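Local atomic coordinates of ribonucleoside-diphosphate reductase, alpha chain (Actinobacillus ureae ATCC 25976, PDB entry 6DQX), a protein that probably reduces ribonucleoside diphosphates to deoxyribonucleoside diphosphates, as the catalytic subunit of a class Id ribonucleotide reductase. Residues A308-T313 with T384-Q389; G183-E188 with Y210-G215; I56-E61 with F95-G100; N284-V289 with A340-A345. One frame throughout, in Å; residues are numbered along the deposited sequence.

Contact 1. Residues A308-T313 with T384-Q389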
loop_
_atom_site.group_PDB
_atom_site.type_symbol
_atom_site.label_atom_id
_atom_site.label_comp_id
_atom_site.label_asym_id
_atom_site.label_seq_id
_atom_site.Cartn_x
_atom_site.Cartn_y
_atom_site.Cartn_z
ATOM N N ALA A 308 -18.073 -40.891 -2.930
ATOM C CA ALA A 308 -18.287 -39.473 -2.579
ATOM C C ALA A 308 -16.978 -38.659 -2.400
ATOM O O ALA A 308 -16.850 -37.576 -2.984
ATOM C CB ALA A 308 -19.204 -39.321 -1.366
ATOM N N PRO A 309 -15.990 -39.174 -1.648
ATOM C CA PRO A 309 -14.727 -38.412 -1.528
ATOM C C PRO A 309 -14.009 -38.223 -2.843
ATOM O O PRO A 309 -13.465 -37.145 -3.103
ATOM C CB PRO A 309 -13.894 -39.241 -0.564
ATOM C CG PRO A 309 -14.887 -40.034 0.187
ATOM C CD PRO A 309 -15.954 -40.371 -0.801
ATOM N N GLU A 310 -14.072 -39.230 -3.714
ATOM C CA GLU A 310 -13.483 -39.115 -5.036
ATOM C C GLU A 310 -14.176 -38.069 -5.892
ATOM O O GLU A 310 -13.517 -37.280 -6.597
ATOM C CB GLU A 310 -13.523 -40.468 -5.741
ATOM C CG GLU A 310 -12.632 -41.495 -5.065
ATOM C CD GLU A 310 -13.317 -42.345 -4.024
ATOM O OE1 GLU A 310 -14.244 -41.885 -3.311
ATOM O OE2 GLU A 310 -12.862 -43.512 -3.865
ATOM N N VAL A 311 -15.508 -38.055 -5.827
ATOM C CA VAL A 311 -16.295 -37.058 -6.566
ATOM C C VAL A 311 -15.950 -35.659 -6.093
ATOM O O VAL A 311 -15.785 -34.753 -6.931
ATOM C CB VAL A 311 -17.820 -37.370 -6.495
ATOM C CG1 VAL A 311 -18.687 -36.182 -6.888
ATOM C CG2 VAL A 311 -18.112 -38.560 -7.415
ATOM N N LEU A 312 -15.809 -35.486 -4.775
ATOM C CA LEU A 312 -15.458 -34.170 -4.243
ATOM C C LEU A 312 -14.025 -33.749 -4.674
ATOM O O LEU A 312 -13.786 -32.582 -4.999
ATOM C CB LEU A 312 -15.660 -34.122 -2.722
ATOM C CG LEU A 312 -15.677 -32.708 -2.128
ATOM C CD1 LEU A 312 -16.851 -31.874 -2.659
ATOM C CD2 LEU A 312 -15.732 -32.773 -0.606
ATOM N N THR A 313 -13.094 -34.702 -4.723
ATOM C CA THR A 313 -11.736 -34.446 -5.212
ATOM C C THR A 313 -11.715 -33.968 -6.685
ATOM O O THR A 313 -11.064 -32.951 -7.026
ATOM C CB THR A 313 -10.853 -35.690 -5.014
ATOM O OG1 THR A 313 -10.881 -36.059 -3.624
ATOM C CG2 THR A 313 -9.427 -35.434 -5.484
ATOM N N THR A 384 -8.889 -39.981 -1.529
ATOM C CA THR A 384 -8.469 -38.723 -2.212
ATOM C C THR A 384 -7.215 -38.926 -3.076
ATOM O O THR A 384 -7.144 -38.427 -4.197
ATOM C CB THR A 384 -8.260 -37.547 -1.233
ATOM O OG1 THR A 384 -7.305 -37.875 -0.224
ATOM C CG2 THR A 384 -9.564 -37.157 -0.587
ATOM N N LEU A 385 -6.226 -39.674 -2.583
ATOM C CA LEU A 385 -5.060 -39.970 -3.385
ATOM C C LEU A 385 -5.414 -40.789 -4.639
ATOM O O LEU A 385 -4.935 -40.505 -5.732
ATOM C CB LEU A 385 -3.998 -40.726 -2.570
ATOM C CG LEU A 385 -2.750 -41.170 -3.316
ATOM C CD1 LEU A 385 -2.094 -39.980 -4.031
ATOM C CD2 LEU A 385 -1.763 -41.858 -2.367
ATOM N N LYS A 386 -6.249 -41.796 -4.472
ATOM C CA LYS A 386 -6.706 -42.593 -5.612
ATOM C C LYS A 386 -7.332 -41.703 -6.668
ATOM O O LYS A 386 -7.046 -41.834 -7.853
ATOM C CB LYS A 386 -7.709 -43.641 -5.142
ATOM C CG LYS A 386 -8.296 -44.504 -6.253
ATOM C CD LYS A 386 -9.292 -45.501 -5.698
ATOM C CE LYS A 386 -10.554 -44.806 -5.232
ATOM N NZ LYS A 386 -11.745 -45.694 -5.197
ATOM N N ALA A 387 -8.184 -40.784 -6.222
ATOM C CA ALA A 387 -8.856 -39.874 -7.116
ATOM C C ALA A 387 -7.855 -38.963 -7.867
ATOM O O ALA A 387 -7.963 -38.770 -9.086
ATOM C CB ALA A 387 -9.914 -39.071 -6.362
ATOM N N SER A 388 -6.832 -38.490 -7.163
ATOM C CA SER A 388 -5.814 -37.619 -7.771
ATOM C C SER A 388 -4.983 -38.393 -8.804
ATOM O O SER A 388 -4.638 -37.862 -9.852
ATOM C CB SER A 388 -4.877 -37.045 -6.725
ATOM O OG SER A 388 -4.128 -35.980 -7.268
ATOM N N GLN A 389 -4.706 -39.661 -8.506
ATOM C CA GLN A 389 -4.052 -40.558 -9.489
ATOM C C GLN A 389 -4.884 -40.758 -10.756
ATOM O O GLN A 389 -4.349 -40.675 -11.852
ATOM C CB GLN A 389 -3.709 -41.912 -8.838
ATOM C CG GLN A 389 -2.615 -41.821 -7.770
ATOM C CD GLN A 389 -2.531 -43.045 -6.875
ATOM O OE1 GLN A 389 -3.437 -43.858 -6.827
ATOM N NE2 GLN A 389 -1.449 -43.161 -6.150
#
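The methyl group of Ala-387 rests against two residues about one helical turn apart, Glu-310 and Thr-313. Its CB lies 3.8 Å from Glu-310 CA and also 3.8 Å from Thr-313 CB, and this small side chain lets the CA atoms of Glu-310 and Ala-387 approach to 5.1 Å. Thr-384 brings its methyl CG2 to 3.5 Å from Thr-313 OG1, the two side chains crossing at about a right angle. At the exposed margin, Lys-386 NZ forms a salt bridge of 2.8 Å with Glu-310 OE2, meeting it on the anti side of the carboxylate. The lysine gets there by a bend at chi3 (70°), the glutamate by one at chi2. Both segments belong to helices of the reductase barrel domain, 308-327 and 367-395; their local axes pass 8.5 Å apart at a crossing angle of -49°, close to a value common in ridges-into-grooves packing. Lys-383 makes another salt bridge to the same Glu-310 OE2, and two lysines there would probably favour an ionised carboxylate. Leu-348 of strand 347-351 packs directly on both Thr-313 and Thr-384. Thr-313 OG1 is fixed by a 2.9 Å bond to Pro-309 O, which also accepts from Thr-313 N on the opposite face of its carbonyl plane. The hydroxyl of Thr-384 turns back to Leu-380 O, and Ser-388 OG is bonded to Asn-408.

Contact 2. Residues G183-E188 with Y210-G215. With EDO (1,2-ethanediol), chain G.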
loop_
_atom_site.group_PDB
_atom_site.type_symbol
_atom_site.label_atom_id
_atom_site.label_comp_id
_atom_site.label_asym_id
_atom_site.label_seq_id
_atom_site.Cartn_x
_atom_site.Cartn_y
_atom_site.Cartn_z
ATOM N N GLY A 183 0.151 -12.102 8.849
ATOM C CA GLY A 183 1.589 -12.071 8.585
ATOM C C GLY A 183 2.316 -13.070 9.454
ATOM O O GLY A 183 1.977 -13.214 10.620
ATOM N N TYR A 184 3.318 -13.739 8.904
ATOM C CA TYR A 184 4.154 -14.687 9.655
ATOM C C TYR A 184 5.607 -14.218 9.798
ATOM O O TYR A 184 6.235 -13.819 8.816
ATOM C CB TYR A 184 4.120 -16.047 8.973
ATOM C CG TYR A 184 2.808 -16.788 9.164
ATOM C CD1 TYR A 184 1.684 -16.471 8.416
ATOM C CD2 TYR A 184 2.711 -17.823 10.079
ATOM C CE1 TYR A 184 0.491 -17.162 8.583
ATOM C CE2 TYR A 184 1.528 -18.524 10.250
ATOM C CZ TYR A 184 0.437 -18.199 9.501
ATOM O OH TYR A 184 -0.723 -18.894 9.663
ATOM N N ILE A 185 6.136 -14.348 11.015
ATOM C CA ILE A 185 7.505 -13.945 11.362
ATOM C C ILE A 185 8.167 -15.073 12.174
ATOM O O ILE A 185 7.507 -15.711 13.006
ATOM C CB ILE A 185 7.451 -12.585 12.136
ATOM C CG1 ILE A 185 8.826 -11.935 12.255
ATOM C CG2 ILE A 185 6.793 -12.725 13.502
ATOM C CD1 ILE A 185 9.329 -11.364 10.956
ATOM N N ASP A 186 9.455 -15.319 11.956
ATOM C CA ASP A 186 10.168 -16.357 12.721
ATOM C C ASP A 186 10.460 -15.848 14.140
ATOM O O ASP A 186 10.730 -14.648 14.331
ATOM C CB ASP A 186 11.432 -16.751 12.021
ATOM C CG ASP A 186 11.172 -17.211 10.590
ATOM O OD1 ASP A 186 10.917 -18.421 10.353
ATOM O OD2 ASP A 186 11.160 -16.325 9.713
ATOM N N ILE A 187 10.374 -16.748 15.125
ATOM C CA ILE A 187 10.610 -16.372 16.539
ATOM C C ILE A 187 12.049 -15.893 16.771
ATOM O O ILE A 187 12.285 -15.124 17.714
ATOM C CB ILE A 187 10.245 -17.527 17.512
ATOM C CG1 ILE A 187 10.043 -16.983 18.949
ATOM C CG2 ILE A 187 11.242 -18.661 17.414
ATOM C CD1 ILE A 187 9.352 -17.942 19.885
ATOM N N GLU A 188 12.979 -16.318 15.899
ATOM C CA GLU A 188 14.401 -15.926 15.969
ATOM C C GLU A 188 14.728 -14.615 15.227
ATOM O O GLU A 188 15.869 -14.194 15.232
ATOM C CB GLU A 188 15.352 -17.040 15.530
ATOM C CG GLU A 188 15.413 -17.360 14.034
ATOM C CD GLU A 188 14.358 -18.364 13.570
ATOM O OE1 GLU A 188 13.344 -18.563 14.277
ATOM O OE2 GLU A 188 14.532 -18.937 12.468
ATOM N N TYR A 210 -1.389 -12.277 13.084
ATOM C CA TYR A 210 -0.064 -12.803 12.864
ATOM C C TYR A 210 0.174 -14.154 13.498
ATOM O O TYR A 210 -0.524 -14.562 14.426
ATOM C CB TYR A 210 1.070 -11.830 13.270
ATOM C CG TYR A 210 1.311 -11.659 14.775
ATOM C CD1 TYR A 210 0.322 -11.160 15.606
ATOM C CD2 TYR A 210 2.515 -12.023 15.336
ATOM C CE1 TYR A 210 0.533 -11.021 16.978
ATOM C CE2 TYR A 210 2.749 -11.890 16.691
ATOM C CZ TYR A 210 1.759 -11.376 17.495
ATOM O OH TYR A 210 2.026 -11.282 18.817
ATOM N N GLY A 211 1.178 -14.817 12.935
ATOM C CA GLY A 211 1.691 -16.073 13.401
ATOM C C GLY A 211 3.182 -16.007 13.580
ATOM O O GLY A 211 3.882 -15.228 12.909
ATOM N N VAL A 212 3.678 -16.849 14.474
ATOM C CA VAL A 212 5.091 -16.940 14.772
ATOM C C VAL A 212 5.622 -18.316 14.400
ATOM O O VAL A 212 5.064 -19.358 14.814
ATOM C CB VAL A 212 5.366 -16.618 16.250
ATOM C CG1 VAL A 212 6.835 -16.866 16.572
ATOM C CG2 VAL A 212 4.996 -15.160 16.533
ATOM N N CYS A 213 6.676 -18.321 13.606
ATOM C CA CYS A 213 7.301 -19.560 13.161
ATOM C C CYS A 213 8.376 -20.007 14.135
ATOM O O CYS A 213 9.365 -19.315 14.345
ATOM C CB CYS A 213 7.845 -19.425 11.734
ATOM S SG CYS A 213 6.749 -18.511 10.642
ATOM N N VAL A 214 8.167 -21.178 14.736
ATOM C CA VAL A 214 8.979 -21.659 15.848
ATOM C C VAL A 214 9.603 -22.998 15.504
ATOM O O VAL A 214 8.863 -23.975 15.265
ATOM C CB VAL A 214 8.093 -21.868 17.107
ATOM C CG1 VAL A 214 8.944 -22.335 18.284
ATOM C CG2 VAL A 214 7.335 -20.604 17.444
ATOM N N GLY A 215 10.938 -23.039 15.469
ATOM C CA GLY A 215 11.708 -24.221 15.108
ATOM C C GLY A 215 11.956 -25.181 16.267
ATOM O O GLY A 215 11.863 -24.812 17.443
HETATM C C1 EDO G . 16.195 -15.600 19.967
HETATM O O1 EDO G . 16.858 -16.631 19.233
HETATM C C2 EDO G . 15.190 -14.985 19.003
HETATM O O2 EDO G . 14.462 -13.790 19.340
HETATM O O HOH W 1 12.987 -21.066 15.326
#
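Gly-183 to Asp-186 pair with Tyr-210 to Cys-213 as neighbouring parallel strands of a beta-alpha-beta unit, connected through helix 192-195. Four nearly straight backbone bonds alternate across the pair: Gly-211 N to Gly-183 O (2.9 Å), Ile-185 N to Gly-211 O (3.1 Å), Cys-213 N to Ile-185 O (2.8 Å) and Ile-187 N to Cys-213 O (2.9 Å). The last carries the pairing one residue beyond the strand that ends at Asp-186. On one sheet face the Tyr-184 ring, placed by a chi1 of -73°, lies over the backbone of Gly-211, where the lack of a side chain leaves room for it. Cys-213 SG approaches the edge of this ring, 5.4 Å from its centroid and 77° off the ring normal, a sulfur-aromatic contact. Asp-186 shares that face; its carboxylate is held by Tyr-137 and Lys-251. Val-212 lies on the opposite face, with Ile-185 and Tyr-210; just past the strand end Ile-187 CB packs at 3.6 Å on Val-212 CG1, while Leu-236 of helix 227-243 touches both side chains. Beyond the strands, a water donates to Glu-188 OE1 (2.7 Å) and accepts from Gly-215 N (2.8 Å), linking the loop to the N-cap of helix 216-223; Glu-188 OE2 pairs with Lys-251. An ethanediol molecule, probably from the crystallisation liquor, donates to Ile-187 O. Adjacent parallel strands joined through a helix, with helices packed against one face, are typical of the alpha/beta barrel of ribonucleotide reductases.

Contact 3. Residues I56-E61 with F95-G100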
loop_
_atom_site.group_PDB
_atom_site.type_symbol
_atom_site.label_atom_id
_atom_site.label_comp_id
_atom_site.label_asym_id
_atom_site.label_seq_id
_atom_site.Cartn_x
_atom_site.Cartn_y
_atom_site.Cartn_z
ATOM N N ILE A 56 -27.177 -25.162 -6.691
ATOM C CA ILE A 56 -26.532 -26.481 -6.547
ATOM C C ILE A 56 -26.552 -27.231 -7.873
ATOM O O ILE A 56 -25.557 -27.813 -8.291
ATOM C CB ILE A 56 -27.169 -27.315 -5.422
ATOM C CG1 ILE A 56 -26.927 -26.652 -4.057
ATOM C CG2 ILE A 56 -26.664 -28.747 -5.442
ATOM C CD1 ILE A 56 -27.922 -27.098 -3.004
ATOM N N ARG A 57 -27.706 -27.234 -8.531
ATOM C CA ARG A 57 -27.802 -27.824 -9.848
ATOM C C ARG A 57 -26.831 -27.200 -10.846
ATOM O O ARG A 57 -26.208 -27.922 -11.624
ATOM C CB ARG A 57 -29.256 -27.715 -10.379
ATOM C CG ARG A 57 -29.446 -28.265 -11.796
ATOM C CD ARG A 57 -29.541 -29.789 -11.766
ATOM N NE ARG A 57 -30.880 -30.251 -11.336
ATOM C CZ ARG A 57 -31.173 -31.479 -10.874
ATOM N NH1 ARG A 57 -30.235 -32.434 -10.747
ATOM N NH2 ARG A 57 -32.421 -31.762 -10.513
ATOM N N PHE A 58 -26.747 -25.863 -10.881
ATOM C CA PHE A 58 -25.834 -25.178 -11.784
ATOM C C PHE A 58 -24.380 -25.590 -11.512
ATOM O O PHE A 58 -23.626 -25.848 -12.435
ATOM C CB PHE A 58 -25.957 -23.657 -11.661
ATOM C CG PHE A 58 -24.975 -22.905 -12.507
ATOM C CD1 PHE A 58 -25.251 -22.639 -13.841
ATOM C CD2 PHE A 58 -23.762 -22.478 -11.976
ATOM C CE1 PHE A 58 -24.345 -21.940 -14.623
ATOM C CE2 PHE A 58 -22.849 -21.791 -12.750
ATOM C CZ PHE A 58 -23.131 -21.530 -14.079
ATOM N N ILE A 59 -24.014 -25.641 -10.238
ATOM C CA ILE A 59 -22.630 -26.026 -9.851
ATOM C C ILE A 59 -22.311 -27.447 -10.336
ATOM O O ILE A 59 -21.252 -27.678 -10.942
ATOM C CB ILE A 59 -22.443 -25.893 -8.326
ATOM C CG1 ILE A 59 -22.389 -24.424 -7.952
ATOM C CG2 ILE A 59 -21.186 -26.640 -7.847
ATOM C CD1 ILE A 59 -22.482 -24.141 -6.466
ATOM N N ALA A 60 -23.240 -28.378 -10.089
ATOM C CA ALA A 60 -23.092 -29.782 -10.521
ATOM C C ALA A 60 -22.939 -29.895 -12.033
ATOM O O ALA A 60 -22.058 -30.599 -12.527
ATOM C CB ALA A 60 -24.296 -30.598 -10.091
ATOM N N GLU A 61 -23.813 -29.204 -12.773
ATOM C CA GLU A 61 -23.782 -29.278 -14.240
ATOM C C GLU A 61 -22.542 -28.595 -14.800
ATOM O O GLU A 61 -21.975 -29.050 -15.784
ATOM C CB GLU A 61 -25.055 -28.662 -14.852
ATOM C CG GLU A 61 -26.325 -29.446 -14.553
ATOM C CD GLU A 61 -26.424 -30.786 -15.284
ATOM O OE1 GLU A 61 -25.709 -31.010 -16.294
ATOM O OE2 GLU A 61 -27.222 -31.635 -14.828
ATOM N N PHE A 95 -18.232 -19.890 -8.144
ATOM C CA PHE A 95 -17.935 -20.972 -9.096
ATOM C C PHE A 95 -18.873 -20.976 -10.303
ATOM O O PHE A 95 -20.094 -20.932 -10.144
ATOM C CB PHE A 95 -17.966 -22.354 -8.405
ATOM C CG PHE A 95 -17.645 -23.499 -9.330
ATOM C CD1 PHE A 95 -16.382 -23.635 -9.869
ATOM C CD2 PHE A 95 -18.613 -24.435 -9.681
ATOM C CE1 PHE A 95 -16.078 -24.683 -10.739
ATOM C CE2 PHE A 95 -18.321 -25.480 -10.560
ATOM C CZ PHE A 95 -17.056 -25.623 -11.061
ATOM N N GLY A 96 -18.303 -21.059 -11.507
ATOM C CA GLY A 96 -19.080 -21.015 -12.733
ATOM C C GLY A 96 -19.627 -19.638 -13.118
ATOM O O GLY A 96 -20.293 -19.521 -14.134
ATOM N N LEU A 97 -19.359 -18.606 -12.322
ATOM C CA LEU A 97 -19.821 -17.240 -12.595
ATOM C C LEU A 97 -18.649 -16.321 -12.967
ATOM O O LEU A 97 -17.480 -16.648 -12.757
ATOM C CB LEU A 97 -20.542 -16.670 -11.371
ATOM C CG LEU A 97 -21.666 -17.489 -10.733
ATOM C CD1 LEU A 97 -22.242 -16.767 -9.531
ATOM C CD2 LEU A 97 -22.754 -17.808 -11.742
ATOM N N ASP A 98 -18.963 -15.146 -13.516
ATOM C CA ASP A 98 -17.913 -14.173 -13.869
ATOM C C ASP A 98 -17.205 -13.566 -12.661
ATOM O O ASP A 98 -15.985 -13.398 -12.674
ATOM C CB ASP A 98 -18.505 -13.049 -14.729
ATOM C CG ASP A 98 -18.943 -13.533 -16.090
ATOM O OD1 ASP A 98 -18.460 -14.595 -16.540
ATOM O OD2 ASP A 98 -19.769 -12.844 -16.728
ATOM N N ARG A 99 -17.966 -13.250 -11.620
ATOM C CA ARG A 99 -17.422 -12.537 -10.470
ATOM C C ARG A 99 -16.414 -13.366 -9.668
ATOM O O ARG A 99 -16.465 -14.607 -9.677
ATOM C CB ARG A 99 -18.541 -12.036 -9.550
ATOM C CG ARG A 99 -19.364 -13.099 -8.829
ATOM C CD ARG A 99 -20.273 -12.458 -7.796
ATOM N NE ARG A 99 -20.971 -13.440 -6.964
ATOM C CZ ARG A 99 -21.839 -13.136 -5.993
ATOM N NH1 ARG A 99 -22.139 -11.863 -5.716
ATOM N NH2 ARG A 99 -22.422 -14.104 -5.289
ATOM N N GLY A 100 -15.496 -12.663 -9.005
ATOM C CA GLY A 100 -14.650 -13.251 -7.960
ATOM C C GLY A 100 -13.760 -14.402 -8.379
ATOM O O GLY A 100 -13.445 -14.599 -9.570
#
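Phe-58 reaches from helix 52-67 to the loop residues Phe-95, Gly-96 and Leu-97. Its CB points at the loop, and with CG anti to the backbone N (chi1 176°) the ring continues in that direction. CE2 lies 3.8 Å from Gly-96 CA and 3.9 Å from Phe-95 O, and Leu-97 CD2 approaches it obliquely at 4.1 Å. The tip atom CZ comes to 3.5 Å from Gly-96 O. Both carbonyl oxygens lie near the ring plane, so it is the ring's C-H rim that faces them. The glycine, at phi 74°, has no side chain to obstruct this approach. The loop follows helix 89-94 and leads to strand 105-109 of the barrel sheet, so the contact packs an N-terminal helix against the loop that precedes that strand. One residue along the helix, Ile-59 meets the Phe-95 ring: CG2 is 3.9 Å from Phe-95 CD2, while the backbone oxygen Ile-59 O stands at the ring edge, 3.7 Å from Phe-95 CE2. His-62 and Phe-315 make edge-to-face contacts with the same ring. Arg-55 of the same helix 52-67 bonds to Phe-95 O, and Glu-322 of helix 308-327 to Gly-96 N.

Contact 4. Residues N284-V289 with A340-A345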
loop_
_atom_site.group_PDB
_atom_site.type_symbol
_atom_site.label_atom_id
_atom_site.label_comp_id
_atom_site.label_asym_id
_atom_site.label_seq_id
_atom_site.Cartn_x
_atom_site.Cartn_y
_atom_site.Cartn_z
ATOM N N ASN A 284 9.761 -16.312 -4.357
ATOM C CA ASN A 284 9.840 -15.111 -5.208
ATOM C C ASN A 284 8.932 -15.158 -6.454
ATOM O O ASN A 284 8.393 -14.117 -6.856
ATOM C CB ASN A 284 11.308 -14.874 -5.658
ATOM C CG ASN A 284 12.214 -14.403 -4.532
ATOM O OD1 ASN A 284 13.290 -14.977 -4.297
ATOM N ND2 ASN A 284 11.795 -13.357 -3.826
ATOM N N ASP A 285 8.716 -16.349 -7.022
ATOM C CA ASP A 285 7.924 -16.519 -8.237
ATOM C C ASP A 285 6.518 -17.142 -8.076
ATOM O O ASP A 285 5.747 -17.106 -9.024
ATOM C CB ASP A 285 8.719 -17.319 -9.297
ATOM C CG ASP A 285 9.161 -18.702 -8.806
ATOM O OD1 ASP A 285 10.242 -18.786 -8.174
ATOM O OD2 ASP A 285 8.462 -19.715 -9.058
ATOM N N GLU A 286 6.196 -17.681 -6.890
ATOM C CA GLU A 286 4.933 -18.370 -6.653
ATOM C C GLU A 286 4.283 -17.970 -5.324
ATOM O O GLU A 286 4.934 -17.965 -4.308
ATOM C CB GLU A 286 5.168 -19.875 -6.666
ATOM C CG GLU A 286 5.344 -20.444 -8.070
ATOM C CD GLU A 286 5.441 -21.967 -8.085
ATOM O OE1 GLU A 286 6.070 -22.565 -7.192
ATOM O OE2 GLU A 286 4.906 -22.586 -9.019
ATOM N N SER A 287 2.995 -17.678 -5.366
ATOM C CA SER A 287 2.184 -17.435 -4.151
ATOM C C SER A 287 1.200 -18.618 -4.066
ATOM O O SER A 287 0.493 -18.915 -5.033
ATOM C CB SER A 287 1.431 -16.130 -4.264
ATOM O OG SER A 287 2.373 -15.073 -4.267
ATOM N N PHE A 288 1.176 -19.314 -2.935
ATOM C CA PHE A 288 0.274 -20.472 -2.838
ATOM C C PHE A 288 -1.178 -20.061 -2.845
ATOM O O PHE A 288 -1.547 -19.016 -2.295
ATOM C CB PHE A 288 0.634 -21.408 -1.677
ATOM C CG PHE A 288 0.432 -20.842 -0.285
ATOM C CD1 PHE A 288 -0.831 -20.656 0.247
ATOM C CD2 PHE A 288 1.530 -20.579 0.522
ATOM C CE1 PHE A 288 -0.990 -20.184 1.565
ATOM C CE2 PHE A 288 1.373 -20.109 1.825
ATOM C CZ PHE A 288 0.124 -19.911 2.331
ATOM N N VAL A 289 -1.991 -20.871 -3.529
ATOM C CA VAL A 289 -3.429 -20.818 -3.453
ATOM C C VAL A 289 -3.962 -22.240 -3.331
ATOM O O VAL A 289 -3.307 -23.203 -3.727
ATOM C CB VAL A 289 -4.066 -20.106 -4.661
ATOM C CG1 VAL A 289 -3.654 -18.644 -4.700
ATOM C CG2 VAL A 289 -3.664 -20.760 -5.980
ATOM N N ALA A 340 -0.828 -22.238 -9.078
ATOM C CA ALA A 340 -1.961 -23.100 -9.373
ATOM C C ALA A 340 -1.693 -23.981 -10.598
ATOM O O ALA A 340 -1.918 -25.182 -10.540
ATOM C CB ALA A 340 -3.225 -22.319 -9.595
ATOM N N THR A 341 -1.189 -23.375 -11.662
ATOM C CA THR A 341 -0.831 -24.118 -12.895
ATOM C C THR A 341 0.145 -25.284 -12.625
ATOM O O THR A 341 -0.034 -26.393 -13.141
ATOM C CB THR A 341 -0.230 -23.179 -13.944
ATOM O OG1 THR A 341 -1.211 -22.178 -14.237
ATOM C CG2 THR A 341 0.139 -23.973 -15.242
ATOM N N ARG A 342 1.184 -25.033 -11.836
ATOM C CA ARG A 342 2.226 -26.016 -11.650
ATOM C C ARG A 342 1.968 -27.053 -10.559
ATOM O O ARG A 342 2.496 -28.163 -10.644
ATOM C CB ARG A 342 3.546 -25.315 -11.416
ATOM C CG ARG A 342 3.897 -24.388 -12.560
ATOM C CD ARG A 342 5.096 -23.546 -12.230
ATOM N NE ARG A 342 6.357 -24.257 -12.313
ATOM C CZ ARG A 342 7.250 -24.426 -11.333
ATOM N NH1 ARG A 342 7.083 -23.971 -10.099
ATOM N NH2 ARG A 342 8.370 -25.059 -11.620
ATOM N N HIS A 343 1.190 -26.680 -9.533
ATOM C CA HIS A 343 0.970 -27.503 -8.334
ATOM C C HIS A 343 -0.401 -28.163 -8.281
ATOM O O HIS A 343 -0.517 -29.301 -7.838
ATOM C CB HIS A 343 1.095 -26.637 -7.060
ATOM C CG HIS A 343 2.490 -26.187 -6.765
ATOM N ND1 HIS A 343 3.129 -25.163 -7.440
ATOM C CD2 HIS A 343 3.355 -26.616 -5.832
ATOM C CE1 HIS A 343 4.346 -25.009 -6.933
ATOM N NE2 HIS A 343 4.506 -25.885 -5.959
ATOM N N ARG A 344 -1.438 -27.422 -8.658
ATOM C CA ARG A 344 -2.822 -27.845 -8.506
ATOM C C ARG A 344 -3.137 -28.336 -7.079
ATOM O O ARG A 344 -3.807 -29.354 -6.886
ATOM C CB ARG A 344 -3.159 -28.918 -9.553
ATOM C CG ARG A 344 -2.903 -28.496 -10.991
ATOM C CD ARG A 344 -3.509 -29.489 -11.989
ATOM N NE ARG A 344 -4.961 -29.356 -11.957
ATOM C CZ ARG A 344 -5.680 -28.474 -12.659
ATOM N NH1 ARG A 344 -5.121 -27.671 -13.555
ATOM N NH2 ARG A 344 -6.990 -28.413 -12.490
ATOM N N ALA A 345 -2.628 -27.630 -6.066
ATOM C CA ALA A 345 -2.864 -28.050 -4.680
ATOM C C ALA A 345 -4.339 -27.965 -4.297
ATOM O O ALA A 345 -5.009 -26.983 -4.631
ATOM C CB ALA A 345 -2.029 -27.219 -3.719
HETATM O O HOH W 2 -3.310 -24.769 -6.130
#
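Glu-286 extends its carboxylate toward Arg-342 and His-343 at the end of helix 334-343, beside the start of barrel strand 288-296. This helix leads into strand 347-351, which runs parallel to 288-296 in the sheet. Arg-342 crosses the glutamate at about a right angle, the guanidinium and carboxylate planes 56° apart. Its NH1 donates to Glu-286 OE2 at 2.8 Å with an N-H...O angle of 166°. The oxygen lies in the guanidinium plane, yet the nitrogen stands well above the carboxylate plane, so this salt bridge is a single-point grip, not a flat two-bond fork. The other end of the guanidinium, NH2, pairs with Glu-399. The His-343 ring is turned 52° from the carboxylate and offers its edge, with CE1 3.0 Å from Glu-286 OE1. Its ND1 is bonded to Phe-339 O, which fixes the ring's rotation, and its ring stacks on that of Phe-339. Past this polar cluster the packing becomes aliphatic: Val-289 CG2 lies 4.0 Å from Ala-340 CB. A water then bridges the two backbones, donating to Val-289 O at 2.9 Å and to Ala-345 O at 3.2 Å.

Overall arrangement
Contacts 1, 2 and 4 are buried, whereas contact 3 is only partly so and lies farther from the centre of the chain. Contacts 2 and 4 reach the same mixed sheet, one by strand-to-strand backbone bonds, the other by a charged cluster and a water beside a strand end. Contact 1 pairs two helices outside that sheet through small side chains, with a salt bridge at its margin; contact 3 relies on aromatic edges and aliphatic groups. Helix 308-327 relates three of them: it carries a segment of contact 1, packs on Ala-340 of contact 4 and touches Phe-95 of contact 3. Contact 2 lies across the chain's centre from contacts 1 and 3.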